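Local structure of MaoC-like dehydratase (Rhodospirillum rubrum, 3EXZ) at residues A[119-124]-A[138-143]; A[11-16]-A[101-106]. The protein probably acts as a hotdog-fold lyase of the MaoC-like dehydratase family, adding water to or removing it from acyl thioester substrates. All blocks are in the same frame, centred on the assembly; numbering follows the deposited sequence.

Contact 1: A[119-124]-A[138-143]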
loop_
_atom_site.group_PDB
_atom_site.type_symbol
_atom_site.label_atom_id
_atom_site.label_comp_id
_atom_site.label_asym_id
_atom_site.label_seq_id
_atom_site.Cartn_x
_atom_site.Cartn_y
_atom_site.Cartn_z
ATOM N N VAL A 119 -13.797 -7.616 -9.574
ATOM C CA VAL A 119 -14.433 -7.969 -8.314
ATOM C C VAL A 119 -13.967 -7.023 -7.219
ATOM O O VAL A 119 -12.766 -6.900 -6.962
ATOM C CB VAL A 119 -14.084 -9.433 -7.895
ATOM C CG1 VAL A 119 -14.838 -9.818 -6.620
ATOM C CG2 VAL A 119 -14.424 -10.399 -9.031
ATOM N N THR A 120 -14.922 -6.348 -6.589
ATOM C CA THR A 120 -14.619 -5.422 -5.511
ATOM C C THR A 120 -14.524 -6.198 -4.197
ATOM O O THR A 120 -15.520 -6.715 -3.690
ATOM C CB THR A 120 -15.707 -4.332 -5.386
ATOM O OG1 THR A 120 -15.769 -3.579 -6.605
ATOM C CG2 THR A 120 -15.380 -3.387 -4.248
ATOM N N CYS A 121 -13.315 -6.275 -3.652
ATOM C CA CYS A 121 -13.083 -6.991 -2.404
ATOM C C CYS A 121 -12.706 -6.043 -1.291
ATOM O O CYS A 121 -11.760 -5.264 -1.423
ATOM C CB CYS A 121 -11.956 -8.012 -2.568
ATOM S SG CYS A 121 -12.237 -9.198 -3.882
ATOM N N GLN A 122 -13.449 -6.108 -0.195
ATOM C CA GLN A 122 -13.159 -5.263 0.950
ATOM C C GLN A 122 -12.490 -6.098 2.031
ATOM O O GLN A 122 -13.128 -6.930 2.673
ATOM C CB GLN A 122 -14.440 -4.634 1.501
ATOM C CG GLN A 122 -14.194 -3.691 2.655
ATOM C CD GLN A 122 -15.410 -2.866 3.011
ATOM O OE1 GLN A 122 -15.660 -1.809 2.419
ATOM N NE2 GLN A 122 -16.189 -3.351 3.968
ATOM N N SER A 123 -11.194 -5.880 2.216
ATOM C CA SER A 123 -10.437 -6.601 3.226
ATOM C C SER A 123 -10.198 -5.739 4.461
ATOM O O SER A 123 -9.657 -4.636 4.370
ATOM C CB SER A 123 -9.088 -7.047 2.666
ATOM O OG SER A 123 -9.260 -7.818 1.490
ATOM N N ASP A 124 -10.622 -6.244 5.614
ATOM C CA ASP A 124 -10.417 -5.557 6.878
ATOM C C ASP A 124 -9.382 -6.361 7.660
ATOM O O ASP A 124 -9.577 -7.549 7.940
ATOM C CB ASP A 124 -11.722 -5.463 7.679
ATOM C CG ASP A 124 -12.656 -4.377 7.161
ATOM O OD1 ASP A 124 -13.766 -4.240 7.717
ATOM O OD2 ASP A 124 -12.284 -3.655 6.210
ATOM N N ALA A 138 -10.473 -3.065 -2.515
ATOM C CA ALA A 138 -9.748 -3.263 -3.760
ATOM C C ALA A 138 -10.559 -3.779 -4.929
ATOM O O ALA A 138 -11.566 -4.456 -4.743
ATOM C CB ALA A 138 -8.563 -4.243 -3.498
ATOM N N LYS A 139 -10.128 -3.434 -6.136
ATOM C CA LYS A 139 -10.770 -3.957 -7.334
ATOM C C LYS A 139 -9.743 -4.952 -7.898
ATOM O O LYS A 139 -8.617 -4.587 -8.252
ATOM C CB LYS A 139 -11.065 -2.853 -8.343
ATOM C CG LYS A 139 -12.155 -1.899 -7.880
ATOM C CD LYS A 139 -12.257 -0.698 -8.804
ATOM C CE LYS A 139 -13.494 0.138 -8.491
ATOM N NZ LYS A 139 -14.725 -0.706 -8.389
ATOM N N VAL A 140 -10.146 -6.215 -7.969
ATOM C CA VAL A 140 -9.286 -7.287 -8.441
ATOM C C VAL A 140 -9.813 -7.812 -9.774
ATOM O O VAL A 140 -11.020 -7.779 -10.027
ATOM C CB VAL A 140 -9.237 -8.415 -7.357
ATOM C CG1 VAL A 140 -8.313 -9.532 -7.777
ATOM C CG2 VAL A 140 -8.773 -7.823 -6.037
ATOM N N VAL A 141 -8.902 -8.261 -10.633
ATOM C CA VAL A 141 -9.277 -8.797 -11.934
ATOM C C VAL A 141 -9.359 -10.313 -11.813
ATOM O O VAL A 141 -8.353 -10.987 -11.572
ATOM C CB VAL A 141 -8.241 -8.448 -13.029
ATOM C CG1 VAL A 141 -8.816 -8.780 -14.400
ATOM C CG2 VAL A 141 -7.865 -6.977 -12.942
ATOM N N VAL A 142 -10.564 -10.840 -11.980
ATOM C CA VAL A 142 -10.785 -12.271 -11.880
ATOM C C VAL A 142 -11.374 -12.892 -13.143
ATOM O O VAL A 142 -12.445 -12.492 -13.611
ATOM C CB VAL A 142 -11.735 -12.608 -10.704
ATOM C CG1 VAL A 142 -11.850 -14.117 -10.551
ATOM C CG2 VAL A 142 -11.229 -11.974 -9.414
ATOM N N PHE A 143 -10.659 -13.868 -13.687
ATOM C CA PHE A 143 -11.095 -14.589 -14.879
ATOM C C PHE A 143 -11.850 -15.873 -14.490
ATOM O O PHE A 143 -11.682 -16.399 -13.386
ATOM C CB PHE A 143 -9.878 -15.005 -15.718
ATOM C CG PHE A 143 -9.156 -13.858 -16.356
ATOM C CD1 PHE A 143 -9.352 -13.558 -17.700
ATOM C CD2 PHE A 143 -8.263 -13.087 -15.623
ATOM C CE1 PHE A 143 -8.684 -12.487 -18.297
ATOM C CE2 PHE A 143 -7.593 -12.015 -16.211
ATOM C CZ PHE A 143 -7.797 -11.722 -17.551
#

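Contact 2: A[11-16]-A[101-106]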
loop_
_atom_site.group_PDB
_atom_site.type_symbol
_atom_site.label_atom_id
_atom_site.label_comp_id
_atom_site.label_asym_id
_atom_site.label_seq_id
_atom_site.Cartn_x
_atom_site.Cartn_y
_atom_site.Cartn_z
ATOM N N GLY A 11 -21.260 -10.826 -1.316
ATOM C CA GLY A 11 -21.544 -11.219 0.053
ATOM C C GLY A 11 -20.623 -12.309 0.575
ATOM O O GLY A 11 -20.605 -12.597 1.772
ATOM N N ASP A 12 -19.863 -12.932 -0.319
ATOM C CA ASP A 12 -18.951 -13.990 0.108
ATOM C C ASP A 12 -17.893 -13.458 1.061
ATOM O O ASP A 12 -17.283 -12.418 0.820
ATOM C CB ASP A 12 -18.277 -14.657 -1.096
ATOM C CG ASP A 12 -19.189 -15.639 -1.801
ATOM O OD1 ASP A 12 -20.114 -16.163 -1.136
ATOM O OD2 ASP A 12 -18.973 -15.904 -3.002
ATOM N N ARG A 13 -17.684 -14.187 2.151
ATOM C CA ARG A 13 -16.713 -13.806 3.158
ATOM C C ARG A 13 -15.563 -14.808 3.202
ATOM O O ARG A 13 -15.778 -16.015 3.123
ATOM C CB ARG A 13 -17.401 -13.721 4.525
ATOM C CG ARG A 13 -18.399 -12.575 4.666
ATOM C CD ARG A 13 -19.239 -12.728 5.934
ATOM N NE ARG A 13 -20.335 -11.761 6.014
ATOM C CZ ARG A 13 -21.534 -11.920 5.451
ATOM N NH1 ARG A 13 -21.814 -13.018 4.760
ATOM N NH2 ARG A 13 -22.453 -10.971 5.572
ATOM N N PHE A 14 -14.342 -14.285 3.305
ATOM C CA PHE A 14 -13.132 -15.106 3.375
ATOM C C PHE A 14 -12.279 -14.684 4.561
ATOM O O PHE A 14 -12.215 -13.505 4.915
ATOM C CB PHE A 14 -12.307 -14.966 2.097
ATOM C CG PHE A 14 -13.009 -15.458 0.879
ATOM C CD1 PHE A 14 -13.014 -16.814 0.560
ATOM C CD2 PHE A 14 -13.746 -14.582 0.099
ATOM C CE1 PHE A 14 -13.757 -17.286 -0.515
ATOM C CE2 PHE A 14 -14.494 -15.046 -0.978
ATOM C CZ PHE A 14 -14.498 -16.399 -1.284
ATOM N N ASP A 15 -11.602 -15.655 5.157
ATOM C CA ASP A 15 -10.779 -15.388 6.311
ATOM C C ASP A 15 -9.390 -15.942 6.188
ATOM O O ASP A 15 -9.203 -17.069 5.744
ATOM C CB ASP A 15 -11.471 -15.914 7.553
ATOM C CG ASP A 15 -11.921 -14.798 8.443
ATOM O OD1 ASP A 15 -11.121 -14.387 9.314
ATOM O OD2 ASP A 15 -13.056 -14.311 8.256
ATOM N N SER A 16 -8.407 -15.147 6.580
ATOM C CA SER A 16 -7.022 -15.573 6.486
ATOM C C SER A 16 -6.541 -16.190 7.793
ATOM O O SER A 16 -7.239 -16.151 8.811
ATOM C CB SER A 16 -6.118 -14.363 6.194
ATOM O OG SER A 16 -5.842 -13.617 7.380
ATOM N N GLU A 101 -10.193 -10.287 7.122
ATOM C CA GLU A 101 -11.558 -10.707 6.783
ATOM C C GLU A 101 -11.987 -9.988 5.482
ATOM O O GLU A 101 -12.175 -8.768 5.457
ATOM C CB GLU A 101 -12.531 -10.386 7.924
ATOM C CG GLU A 101 -12.485 -11.418 9.041
ATOM C CD GLU A 101 -13.332 -11.033 10.244
ATOM O OE1 GLU A 101 -14.247 -10.190 10.084
ATOM O OE2 GLU A 101 -13.080 -11.577 11.347
ATOM N N THR A 102 -12.152 -10.747 4.402
ATOM C CA THR A 102 -12.505 -10.162 3.110
ATOM C C THR A 102 -13.939 -10.434 2.660
ATOM O O THR A 102 -14.436 -11.551 2.787
ATOM C CB THR A 102 -11.503 -10.657 2.011
ATOM O OG1 THR A 102 -10.158 -10.427 2.455
ATOM C CG2 THR A 102 -11.712 -9.903 0.689
ATOM N N THR A 103 -14.600 -9.396 2.152
ATOM C CA THR A 103 -15.976 -9.524 1.668
ATOM C C THR A 103 -16.088 -9.047 0.220
ATOM O O THR A 103 -15.549 -7.995 -0.129
ATOM C CB THR A 103 -16.977 -8.664 2.502
ATOM O OG1 THR A 103 -16.869 -8.999 3.890
ATOM C CG2 THR A 103 -18.428 -8.900 2.033
ATOM N N VAL A 104 -16.757 -9.837 -0.622
ATOM C CA VAL A 104 -16.998 -9.465 -2.020
ATOM C C VAL A 104 -18.208 -8.504 -1.980
ATOM O O VAL A 104 -19.302 -8.871 -1.534
ATOM C CB VAL A 104 -17.350 -10.692 -2.889
ATOM C CG1 VAL A 104 -17.540 -10.260 -4.344
ATOM C CG2 VAL A 104 -16.239 -11.732 -2.782
ATOM N N LEU A 105 -18.005 -7.276 -2.449
ATOM C CA LEU A 105 -19.042 -6.248 -2.439
ATOM C C LEU A 105 -19.756 -6.122 -3.767
ATOM O O LEU A 105 -20.904 -5.678 -3.824
ATOM C CB LEU A 105 -18.433 -4.882 -2.075
ATOM C CG LEU A 105 -17.760 -4.691 -0.707
ATOM C CD1 LEU A 105 -17.552 -3.197 -0.440
ATOM C CD2 LEU A 105 -18.636 -5.301 0.382
ATOM N N ALA A 106 -19.063 -6.508 -4.831
ATOM C CA ALA A 106 -19.617 -6.427 -6.171
ATOM C C ALA A 106 -18.779 -7.196 -7.197
ATOM O O ALA A 106 -17.566 -7.352 -7.031
ATOM C CB ALA A 106 -19.722 -4.943 -6.598
HETATM O O HOH W 1 -9.491 -12.450 3.836
#

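Contact 1: A[119-124]-A[138-143]
The flat groups that meet between Val119, Cys121, Ala138 and Val140 are peptide groups, joined through their N-H and C=O. One face of this patch carries the side chains of Val119, Cys121, Ala138 and Val140. Thr120 and Lys139 stand on the other face. Val119 and Val140 are an antiparallel hydrogen-bonded pair, with Val119 N to Val140 O at 2.8 Å and Val140 N to Val119 O at 2.9 Å. Cys121 and Ala138 form the next such pair, with Cys121 N to Ala138 O at 2.7 Å. Ala138 O also takes a CA-H contact from Thr120 CA at 3.3 Å.

Val119 has CG1 anti to its backbone N (chi1 -176°). This leaves CG2 beside that N, where it meets Val142 CG2 at 3.6 Å. The two valine side chains cross obliquely. On the same face, Cys121 SG and Val140 CG2 are in looser contact, at 4.3 Å.

On the other face, Thr120 and Lys139 lie side by side and point the same way. Beyond CG the lysine chain is extended until it bends at its last torsion (chi4 -49°), and NZ comes within 3.5 Å of Thr120 OG1.

The two strands, 116-126 and 132-143, make a beta hairpin in the antiparallel sheet of the hotdog fold. Strand 97-109 flanks the hairpin beside 116-126, and strand 81-87 flanks it beside 132-143. On the valine face, Leu8 touches Val119 and Leu5 touches Val142. At the end of strand 132-143, Phe143 packs on Leu49 of the second subunit.

Contact 2: A[11-16]-A[101-106]
Asp15 (chi1 -111°, unstaggered) and Glu101 (chi1 -81°, CG anti to its carbonyl carbon) have first torsions that bring Asp15 CG beside Glu101 CG, at 3.5 Å. The side chains run side by side and point the same way. Asp15 chi2 (-90°) turns the carboxylate so that both oxygens lie near Glu101 CG, with OD2 at 3.1 Å. A crystal neighbour also touches Asp15, so its rotamer may partly reflect the lattice. Asp15 OD1 is 4.0 Å from Glu101 OE2. Two like charges this close would probably repel. Glu101 OE2 is hydrogen-bonded to His99 NE2, while Asp15 OD1 has a long, weak ion pair with Arg18. An alanine in place of this glutamate would probably leave His99 NE2 without this partner and the Asp15 carboxylate freer to turn.

Strand 13-20 is an outermost strand of the hotdog sheet within this chain, and it runs antiparallel to strand 97-109. Phe14 and Thr102 form a hydrogen-bonded pair, with Phe14 N to Thr102 O and Thr102 N to Phe14 O both at 2.8 Å. The pairing extends into the loop through Val104 N to Asp12 O at 3.0 Å and Gly11 N to Val104 O at 2.8 Å. Gly11 has a positive phi, and any side chain there would collide with the carbonyl O of the residue before it.

On the face with Thr102, Val104 CG2 sits at the edge of the Phe14 ring, 4.2 Å from CE2. The same methyl touches Asp12 CB. Leu3 and Pro74 also pack on Phe14, and Thr102 OG1 is hydrogen-bonded to Ser123 OG.

In the fold
Contacts 1 and 2 are successive steps across one antiparallel sheet, with centres 9 Å apart. Strand 97-109 of contact 2 lies next to strand 116-126 of contact 1. Two probable backbone hydrogen bonds join them: Gln122 N to Thr103 O and Thr120 O to Leu105 N, both 2.8 Å. Their buried sides also meet, with Val119 CG1 3.6 Å from Val104 CG1. The valine cluster of contact 1 is thus continued by Val104 toward Phe14. Thr102 of contact 2 touches helix 57-72. No other chain of the assembly touches contact 2, whereas contact 1 reaches the subunit interface at one residue.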